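Local coordinates for protein pyruvate kinase (PDB 3QTG) that catalyses the last step of glycolysis, the transfer of a phosphoryl group from phosphoenolpyruvate to ADP that yields pyruvate and ATP, at residues Val20-Pro25 with Gly44-Leu49; Ala52-Val57 with Lys188-Ile193; Leu75-Asp80 with Asn196-Ala201; Ala285-Leu290 with Ser318-Asn323. All coordinates share one frame; numbering follows the deposited sequence.

Contact 1 (Val20-Pro25 with Gly44-Leu49)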
# COMPACT_ATOMS: atom_id res chain seq x y z
N VAL A 20 -31.46 -9.37 17.14
CA VAL A 20 -32.78 -8.79 17.32
C VAL A 20 -33.88 -9.84 17.03
O VAL A 20 -33.81 -10.54 16.03
CB VAL A 20 -32.98 -7.52 16.43
CG1 VAL A 20 -34.46 -7.11 16.33
CG2 VAL A 20 -32.14 -6.38 16.96
N ALA A 21 -34.85 -9.95 17.94
CA ALA A 21 -36.01 -10.84 17.73
C ALA A 21 -37.31 -10.06 17.72
O ALA A 21 -37.44 -9.07 18.43
CB ALA A 21 -36.08 -11.92 18.79
N THR A 22 -38.25 -10.50 16.88
CA THR A 22 -39.59 -9.93 16.86
C THR A 22 -40.51 -10.63 17.86
O THR A 22 -40.55 -11.86 17.94
CB THR A 22 -40.21 -10.00 15.46
OG1 THR A 22 -39.40 -9.24 14.55
CG2 THR A 22 -41.65 -9.46 15.47
N LEU A 23 -41.26 -9.83 18.60
CA LEU A 23 -42.20 -10.35 19.58
C LEU A 23 -43.56 -10.54 18.95
O LEU A 23 -44.04 -9.67 18.21
CB LEU A 23 -42.31 -9.41 20.77
CG LEU A 23 -41.05 -9.12 21.60
CD1 LEU A 23 -41.43 -8.16 22.71
CD2 LEU A 23 -40.41 -10.40 22.17
N GLY A 24 -44.19 -11.67 19.24
CA GLY A 24 -45.52 -11.97 18.70
C GLY A 24 -46.26 -12.92 19.61
O GLY A 24 -45.88 -13.06 20.78
N PRO A 25 -47.33 -13.58 19.09
CA PRO A 25 -48.07 -14.57 19.88
C PRO A 25 -47.20 -15.71 20.40
O PRO A 25 -47.44 -16.18 21.51
CB PRO A 25 -49.11 -15.10 18.88
CG PRO A 25 -49.29 -13.97 17.90
CD PRO A 25 -47.91 -13.40 17.75
N GLY A 44 -31.94 -6.89 21.41
CA GLY A 44 -33.03 -5.98 21.12
C GLY A 44 -34.26 -6.72 20.66
O GLY A 44 -34.19 -7.88 20.29
N VAL A 45 -35.40 -6.03 20.68
CA VAL A 45 -36.67 -6.65 20.31
C VAL A 45 -37.36 -5.74 19.33
O VAL A 45 -37.21 -4.51 19.40
CB VAL A 45 -37.64 -6.95 21.54
CG1 VAL A 45 -36.97 -7.86 22.57
CG2 VAL A 45 -38.14 -5.67 22.18
N ARG A 46 -38.09 -6.35 18.40
CA ARG A 46 -38.88 -5.62 17.43
C ARG A 46 -40.38 -5.86 17.70
O ARG A 46 -40.79 -6.95 18.10
CB ARG A 46 -38.51 -6.05 15.99
CG ARG A 46 -39.03 -5.08 14.90
CD ARG A 46 -38.77 -5.51 13.44
NE ARG A 46 -39.51 -6.70 13.12
CZ ARG A 46 -40.51 -6.83 12.24
NH1 ARG A 46 -40.97 -5.84 11.49
NH2 ARG A 46 -41.04 -8.02 12.12
N ILE A 47 -41.19 -4.82 17.52
CA ILE A 47 -42.64 -4.96 17.59
C ILE A 47 -43.20 -4.37 16.31
O ILE A 47 -42.90 -3.23 15.95
CB ILE A 47 -43.24 -4.29 18.88
CG1 ILE A 47 -42.75 -5.03 20.14
CG2 ILE A 47 -44.77 -4.30 18.84
CD1 ILE A 47 -42.74 -4.18 21.40
N ASN A 48 -43.95 -5.20 15.58
CA ASN A 48 -44.50 -4.84 14.29
C ASN A 48 -45.87 -4.21 14.49
O ASN A 48 -46.80 -4.88 14.96
CB ASN A 48 -44.59 -6.09 13.42
CG ASN A 48 -44.96 -5.81 11.98
OD1 ASN A 48 -45.15 -4.66 11.56
ND2 ASN A 48 -45.06 -6.87 11.20
N LEU A 49 -46.00 -2.92 14.16
CA LEU A 49 -47.24 -2.19 14.41
C LEU A 49 -48.33 -2.48 13.35
O LEU A 49 -49.43 -1.90 13.40
CB LEU A 49 -46.97 -0.68 14.55
CG LEU A 49 -46.03 -0.21 15.68
CD1 LEU A 49 -45.90 1.30 15.68
CD2 LEU A 49 -46.48 -0.71 17.05
O HOH W 1 -44.89 -7.71 16.57

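Contact 2 (Ala52-Val57 with Lys188-Ile193)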
# COMPACT_ATOMS: atom_id res chain seq x y z
N ALA A 52 -49.67 -5.48 15.74
CA ALA A 52 -49.67 -5.19 17.17
C ALA A 52 -50.73 -4.19 17.58
O ALA A 52 -50.80 -3.08 17.04
CB ALA A 52 -48.29 -4.74 17.64
N SER A 53 -51.55 -4.62 18.53
CA SER A 53 -52.51 -3.77 19.22
C SER A 53 -51.75 -2.91 20.24
O SER A 53 -50.79 -3.39 20.85
CB SER A 53 -53.51 -4.67 19.94
OG SER A 53 -54.40 -3.92 20.75
N PRO A 54 -52.18 -1.64 20.44
CA PRO A 54 -51.54 -0.74 21.41
C PRO A 54 -51.34 -1.34 22.80
O PRO A 54 -50.38 -0.99 23.48
CB PRO A 54 -52.52 0.43 21.48
CG PRO A 54 -53.14 0.47 20.14
CD PRO A 54 -53.29 -0.97 19.73
N ASN A 55 -52.23 -2.24 23.23
CA ASN A 55 -52.06 -2.90 24.53
C ASN A 55 -51.24 -4.19 24.47
O ASN A 55 -50.76 -4.69 25.51
CB ASN A 55 -53.40 -3.10 25.25
CG ASN A 55 -53.73 -1.94 26.18
OD1 ASN A 55 -53.32 -1.93 27.35
ND2 ASN A 55 -54.46 -0.95 25.67
N GLU A 56 -51.08 -4.73 23.27
CA GLU A 56 -50.05 -5.74 23.00
C GLU A 56 -48.65 -5.11 23.02
O GLU A 56 -47.72 -5.65 23.62
CB GLU A 56 -50.30 -6.42 21.66
CG GLU A 56 -51.48 -7.36 21.66
CD GLU A 56 -51.69 -8.01 20.31
OE1 GLU A 56 -51.25 -7.43 19.28
OE2 GLU A 56 -52.29 -9.10 20.26
N VAL A 57 -48.51 -3.96 22.37
CA VAL A 57 -47.28 -3.18 22.38
C VAL A 57 -46.90 -2.82 23.81
O VAL A 57 -45.77 -3.06 24.23
CB VAL A 57 -47.41 -1.88 21.54
CG1 VAL A 57 -46.13 -1.09 21.58
CG2 VAL A 57 -47.77 -2.20 20.11
N LYS A 188 -49.41 7.99 17.47
CA LYS A 188 -50.01 8.71 18.60
C LYS A 188 -50.76 7.79 19.56
O LYS A 188 -50.83 8.07 20.75
CB LYS A 188 -50.80 9.97 18.21
CG LYS A 188 -51.40 10.01 16.84
CD LYS A 188 -51.41 11.44 16.36
CE LYS A 188 -52.59 11.70 15.43
NZ LYS A 188 -52.78 13.17 15.19
N ALA A 189 -51.24 6.66 19.05
CA ALA A 189 -51.79 5.61 19.89
C ALA A 189 -50.78 5.12 20.93
O ALA A 189 -51.16 4.73 22.03
CB ALA A 189 -52.27 4.44 19.04
N ILE A 190 -49.50 5.15 20.56
CA ILE A 190 -48.43 4.56 21.36
C ILE A 190 -47.59 5.64 22.07
O ILE A 190 -46.79 5.33 22.95
CB ILE A 190 -47.58 3.55 20.50
CG1 ILE A 190 -48.21 2.15 20.56
CG2 ILE A 190 -46.13 3.48 20.92
CD1 ILE A 190 -49.09 1.82 19.36
N SER A 191 -47.83 6.89 21.70
CA SER A 191 -47.18 8.06 22.31
C SER A 191 -47.15 8.17 23.85
O SER A 191 -46.23 8.79 24.37
CB SER A 191 -47.73 9.36 21.72
OG SER A 191 -47.30 9.49 20.37
N PRO A 192 -48.15 7.60 24.57
CA PRO A 192 -47.97 7.58 26.04
C PRO A 192 -46.73 6.81 26.54
O PRO A 192 -46.22 7.11 27.62
CB PRO A 192 -49.26 6.90 26.53
CG PRO A 192 -50.26 7.11 25.43
CD PRO A 192 -49.45 7.04 24.17
N ILE A 193 -46.23 5.85 25.76
CA ILE A 193 -45.05 5.05 26.16
C ILE A 193 -43.81 5.34 25.28
O ILE A 193 -42.90 4.51 25.14
CB ILE A 193 -45.39 3.52 26.22
CG1 ILE A 193 -45.92 3.02 24.87
CG2 ILE A 193 -46.46 3.27 27.31
CD1 ILE A 193 -45.73 1.54 24.67

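Contact 3 (Leu75-Asp80 with Asn196-Ala201)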
# COMPACT_ATOMS: atom_id res chain seq x y z
N LEU A 75 -31.78 -3.21 26.68
CA LEU A 75 -32.24 -3.83 25.45
C LEU A 75 -32.86 -2.75 24.62
O LEU A 75 -33.52 -1.87 25.15
CB LEU A 75 -33.26 -4.94 25.73
CG LEU A 75 -32.80 -6.24 26.41
CD1 LEU A 75 -33.99 -7.18 26.60
CD2 LEU A 75 -31.67 -6.96 25.67
N ALA A 76 -32.62 -2.79 23.32
CA ALA A 76 -33.27 -1.87 22.40
C ALA A 76 -34.69 -2.35 22.11
O ALA A 76 -34.91 -3.54 21.86
CB ALA A 76 -32.48 -1.77 21.09
N VAL A 77 -35.63 -1.41 22.12
CA VAL A 77 -36.98 -1.64 21.61
C VAL A 77 -37.15 -0.93 20.28
O VAL A 77 -36.98 0.29 20.19
CB VAL A 77 -38.07 -1.19 22.62
CG1 VAL A 77 -39.47 -1.25 21.99
CG2 VAL A 77 -38.01 -2.04 23.86
N ILE A 78 -37.50 -1.72 19.26
CA ILE A 78 -37.76 -1.25 17.92
C ILE A 78 -39.27 -1.41 17.61
O ILE A 78 -39.86 -2.48 17.80
CB ILE A 78 -36.94 -2.08 16.90
CG1 ILE A 78 -35.44 -2.07 17.26
CG2 ILE A 78 -37.18 -1.59 15.46
CD1 ILE A 78 -34.68 -3.32 16.84
N VAL A 79 -39.90 -0.36 17.11
CA VAL A 79 -41.25 -0.51 16.60
C VAL A 79 -41.17 -0.34 15.09
O VAL A 79 -40.55 0.59 14.60
CB VAL A 79 -42.31 0.43 17.28
CG1 VAL A 79 -42.39 0.17 18.80
CG2 VAL A 79 -42.01 1.91 16.99
N ASP A 80 -41.82 -1.25 14.37
CA ASP A 80 -41.79 -1.23 12.92
C ASP A 80 -43.14 -0.75 12.35
O ASP A 80 -44.18 -1.37 12.56
CB ASP A 80 -41.42 -2.62 12.39
CG ASP A 80 -40.92 -2.59 10.96
OD1 ASP A 80 -41.30 -1.64 10.23
OD2 ASP A 80 -40.14 -3.50 10.55
N ASN A 196 -40.04 4.79 26.15
CA ASN A 196 -39.54 3.43 26.15
C ASN A 196 -39.25 2.88 24.76
O ASN A 196 -38.95 1.70 24.61
CB ASN A 196 -40.51 2.53 26.90
CG ASN A 196 -40.12 2.34 28.34
OD1 ASN A 196 -39.01 1.90 28.63
ND2 ASN A 196 -41.03 2.66 29.25
N ILE A 197 -39.33 3.73 23.74
CA ILE A 197 -39.12 3.31 22.36
C ILE A 197 -37.82 3.88 21.76
O ILE A 197 -37.66 5.10 21.62
CB ILE A 197 -40.32 3.64 21.46
CG1 ILE A 197 -41.60 2.99 22.01
CG2 ILE A 197 -40.06 3.16 20.06
CD1 ILE A 197 -42.80 3.32 21.22
N ASP A 198 -36.92 2.98 21.38
CA ASP A 198 -35.55 3.34 21.04
C ASP A 198 -35.36 3.54 19.54
O ASP A 198 -34.58 4.39 19.12
CB ASP A 198 -34.60 2.28 21.61
CG ASP A 198 -34.84 2.04 23.12
OD1 ASP A 198 -34.81 3.02 23.91
OD2 ASP A 198 -35.06 0.87 23.53
N TYR A 199 -36.09 2.79 18.73
CA TYR A 199 -36.00 2.87 17.27
C TYR A 199 -37.38 2.80 16.66
O TYR A 199 -38.22 2.03 17.12
CB TYR A 199 -35.18 1.71 16.72
CG TYR A 199 -33.70 1.77 17.04
CD1 TYR A 199 -32.79 2.26 16.09
CD2 TYR A 199 -33.22 1.34 18.28
CE1 TYR A 199 -31.43 2.32 16.39
CE2 TYR A 199 -31.87 1.40 18.58
CZ TYR A 199 -30.98 1.89 17.63
OH TYR A 199 -29.64 1.94 17.92
N VAL A 200 -37.58 3.59 15.61
CA VAL A 200 -38.79 3.54 14.79
C VAL A 200 -38.36 3.18 13.38
O VAL A 200 -37.58 3.90 12.76
CB VAL A 200 -39.50 4.93 14.75
CG1 VAL A 200 -40.53 5.01 13.61
CG2 VAL A 200 -40.14 5.24 16.08
N ALA A 201 -38.87 2.06 12.87
CA ALA A 201 -38.48 1.61 11.55
C ALA A 201 -39.52 2.02 10.49
O ALA A 201 -40.71 1.74 10.63
CB ALA A 201 -38.21 0.11 11.56

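Contact 4 (Ala285-Leu290 with Ser318-Asn323)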
# COMPACT_ATOMS: atom_id res chain seq x y z
N ALA A 285 -28.56 -3.32 9.43
CA ALA A 285 -29.18 -4.59 9.79
C ALA A 285 -29.60 -5.38 8.56
O ALA A 285 -29.85 -4.83 7.49
CB ALA A 285 -30.41 -4.34 10.70
N VAL A 286 -29.64 -6.70 8.71
CA VAL A 286 -30.30 -7.56 7.74
C VAL A 286 -31.47 -8.25 8.46
O VAL A 286 -31.28 -8.84 9.53
CB VAL A 286 -29.33 -8.56 7.06
CG1 VAL A 286 -30.09 -9.52 6.17
CG2 VAL A 286 -28.28 -7.80 6.20
N ALA A 287 -32.66 -8.13 7.88
CA ALA A 287 -33.92 -8.59 8.47
C ALA A 287 -34.65 -9.58 7.55
O ALA A 287 -34.62 -9.42 6.33
CB ALA A 287 -34.84 -7.38 8.73
N THR A 288 -35.33 -10.56 8.17
CA THR A 288 -36.27 -11.51 7.54
C THR A 288 -35.54 -12.60 6.76
O THR A 288 -34.46 -12.34 6.19
CB THR A 288 -37.32 -10.82 6.60
OG1 THR A 288 -36.72 -10.53 5.33
CG2 THR A 288 -37.88 -9.55 7.18
N GLN A 289 -36.10 -13.81 6.75
CA GLN A 289 -35.57 -14.90 5.94
C GLN A 289 -34.14 -15.27 6.35
O GLN A 289 -33.26 -15.48 5.49
CB GLN A 289 -35.55 -14.52 4.45
CG GLN A 289 -36.88 -14.07 3.87
CD GLN A 289 -37.70 -15.21 3.36
OE1 GLN A 289 -37.17 -16.26 2.95
NE2 GLN A 289 -39.03 -15.03 3.36
N LEU A 290 -33.90 -15.32 7.66
CA LEU A 290 -32.60 -15.77 8.14
C LEU A 290 -32.65 -17.23 8.58
O LEU A 290 -31.80 -18.03 8.20
CB LEU A 290 -32.08 -14.84 9.25
CG LEU A 290 -31.72 -13.42 8.79
CD1 LEU A 290 -31.68 -12.48 9.96
CD2 LEU A 290 -30.41 -13.34 7.96
N SER A 318 -26.32 -5.81 13.11
CA SER A 318 -27.35 -6.71 13.67
C SER A 318 -28.08 -7.59 12.64
O SER A 318 -28.09 -7.29 11.42
CB SER A 318 -28.36 -5.94 14.54
OG SER A 318 -28.93 -4.85 13.84
N LEU A 319 -28.69 -8.67 13.15
CA LEU A 319 -29.56 -9.58 12.39
C LEU A 319 -30.90 -9.67 13.11
O LEU A 319 -30.95 -9.84 14.33
CB LEU A 319 -28.94 -10.98 12.22
CG LEU A 319 -27.55 -11.11 11.53
CD1 LEU A 319 -26.97 -12.49 11.72
CD2 LEU A 319 -27.57 -10.77 10.05
N TRP A 320 -31.98 -9.52 12.35
CA TRP A 320 -33.31 -9.42 12.94
C TRP A 320 -34.13 -10.64 12.53
O TRP A 320 -34.39 -10.84 11.35
CB TRP A 320 -34.01 -8.16 12.42
CG TRP A 320 -33.38 -6.84 12.80
CD1 TRP A 320 -32.13 -6.63 13.33
CD2 TRP A 320 -33.98 -5.55 12.67
NE1 TRP A 320 -31.93 -5.29 13.55
CE2 TRP A 320 -33.06 -4.60 13.16
CE3 TRP A 320 -35.23 -5.10 12.21
CZ2 TRP A 320 -33.33 -3.22 13.18
CZ3 TRP A 320 -35.49 -3.73 12.23
CH2 TRP A 320 -34.55 -2.81 12.70
N LEU A 321 -34.52 -11.45 13.49
CA LEU A 321 -35.50 -12.51 13.25
C LEU A 321 -36.90 -11.94 13.27
O LEU A 321 -37.22 -11.09 14.11
CB LEU A 321 -35.36 -13.60 14.32
CG LEU A 321 -33.99 -14.26 14.50
CD1 LEU A 321 -34.04 -15.39 15.54
CD2 LEU A 321 -33.45 -14.77 13.17
N THR A 322 -37.74 -12.40 12.35
CA THR A 322 -39.12 -11.92 12.28
C THR A 322 -40.11 -13.04 12.61
O THR A 322 -40.36 -13.29 13.79
CB THR A 322 -39.41 -11.15 10.97
OG1 THR A 322 -39.01 -11.95 9.85
CG2 THR A 322 -38.60 -9.85 10.95
N ASN A 323 -40.66 -13.71 11.60
CA ASN A 323 -41.63 -14.81 11.79
C ASN A 323 -41.13 -15.94 12.65
O ASN A 323 -41.92 -16.55 13.39
CB ASN A 323 -42.03 -15.40 10.45
CG ASN A 323 -42.47 -14.35 9.46
OD1 ASN A 323 -41.87 -14.21 8.39
ND2 ASN A 323 -43.52 -13.61 9.81

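Contact 1 (Val20-Pro25 with Gly44-Leu49)
T22 and R46 lie side by side and point the same way, on neighbouring parallel strands at the start of the TIM barrel of pyruvate kinase. The arginine chain leaves extended, CG anti to the backbone N (chi1 -165°), then bends at chi3, and its guanidinium meets the threonine edge-on: NE and NH2 both donate to the single oxygen OG1, with R46 NE 2.9 Å from T22 OG1 and the oxygen nearly in the guanidinium plane. T22 OG1 also bonds to L321 O, while R46 NH1 forms a salt bridge with D80, so the group is fixed along two sides. R46 is a substrate-binding residue by similarity. A leucine in its place would probably leave T22 OG1 without its two guanidinium donors and the D80 carboxylate without this cationic mate. On the opposite face, that of A21 and V45, L23 lies obliquely across V45, its CG 4.0 Å from V45 CB. The backbones are laced by A21 N to G44 O, R46 N to A21 O and L23 N to R46 O. Where the strands part, a water bridges them, donating a hydrogen bond to L23 O at 2.7 Å and accepting one from N48 N at 2.9 Å.

Contact 2 (Ala52-Val57 with Lys188-Ile193)
V57 presents a branched knob to I190 and I193, and P54 adds a second bump one turn earlier, where helix 54-71 begins. CG1 of V57 stands anti to its backbone N (chi1 180°) and enters the shallow notch between the two isoleucines: V57 CG1 is 4.0 Å from I190 CG1 and 4.1 Å from I193 CD1. The valine crosses I190 at about a right angle and meets I193 more obliquely, so a single methyl is shared by two chains that arrive from different directions. I190 in turn reaches out with its tip to the first turn of the other helix, I190 CD1 lying 4.1 Å from P54 CA. Beyond it the pyrrolidine ring of P54 leans on a small neighbour, with P54 CG 4.2 Å from A189 CB. The proline ring thus meets a methyl at the exposed end, and branched chains meet each other where V57 and I190 are buried. The two segments belong to the helical layer around the barrel, one in helix 54-71 and the other on helix 181-190 and the residues that follow it. The first turn of helix 54-71 is tied down separately: S53, its N-cap residue, donates from its backbone N to E56 OE1 at 2.9 Å, the nitrogen sitting above the carboxylate plane. Across the seam itself no hydrogen bond forms; carbon meets carbon throughout, which implies that shape and the hiding of apolar surface, rather than directional bonds, set the fit.

Contact 3 (Leu75-Asp80 with Asn196-Ala201)
The strands of L75-D80 and N196-A201 run parallel, their axes 4.7 Å apart and 24° askew, with I78, V79 and D80 paired to Y199, V200 and A201. V79 N to Y199 O and A201 N to V79 O are regular ladder bonds, but V77 O accepts from both D198 N and Y199 N. D198 also answers through its side chain: crossing V77 at about a right angle, it offers OD2 to V77 N at 2.7 Å through the anti lone pair. R65 forms a salt bridge with the same atom, so two donors grip this one oxygen of a buried carboxylate. These are the third and fourth strands of the TIM barrel, and their two faces differ. On one, V79 CG2 lies 3.8 Å from I197 CG2 and 3.9 Å from V200 CG2, V79 and I197 crossing at about a right angle. On the other, I78 CG1 rests 3.8 Å from Y199 CB, and the ring reaches on until Y199 CE2 is 4.1 Å from A76 CB; its hydroxyl bonds to S411 O. D80, a potassium ligand by similarity, sets its carboxylate beside the methyl of A201, OD1 to CB 3.8 Å, and besides its bridge to R46 forms a second one through OD1 to K230.

Contact 4 (Ala285-Leu290 with Ser318-Asn323)
Apolar contact begins where A285 sets its methyl on one face of the W320 indole, a CH-pi contact with A285 CB 3.7 Å from the centroid of the five-membered ring. The methyl sits toward the rim, 3.4 Å from W320 NE1. A287 CB meets the root of the same side chain, 3.9 Å from W320 CB. An alanine in place of W320 would probably open a gap beside the A285 methyl and leave S318 OG without its indole donor. On the sheet face of V286 and L319, L319 CD2 touches V286 CB, and L290 CD1 from the following loop packs 3.9 Å from L319 CB. Past the strands T288 CG2 lies 3.8 Å from both OG1 and CG2 of T322. Among polar contacts, W320 NE1 donates to S318 OG at 3.0 Å, the oxygen tilted from the ring plane, and Y249 OH bonds to that oxygen too. V286 N to S318 O and W320 N to V286 O join the parallel backbones; T288 N to W320 O is weak. T288, a substrate-binding residue by similarity, bonds through OG1 to A287 O and G255 N. In this beta-alpha-beta unit of the TIM barrel, strand 249-253 flanks A285-A287, strand 18-22 borders strand 318-321, and helix 331-343 packs on L319 and L321.

Overall arrangement
Contacts 1, 3 and 4 are three seams of one closed eight-stranded barrel, and contact 2 belongs to the helices outside it. Contacts 1 and 3, centres 9 Å apart, meet through the salt bridge from R46 NH1 to D80 OD2, 2.6 Å. Contacts 1 and 4, 11 Å apart, join where V20 CB lies 3.3 Å from W320 CD1; W320 CZ2 also reaches I78 CD1 of contact 3. R46, N48, D80 and T288, assigned by similarity to substrate or potassium binding, bring these three seams to the active site. Contact 2 adjoins contact 1 through V57 CG2, 3.6 Å from L49 CD2, and contact 3 through I190 CG2, 3.3 Å from I197 CD1, but stays about 12 Å from contact 4 at the nearest atoms.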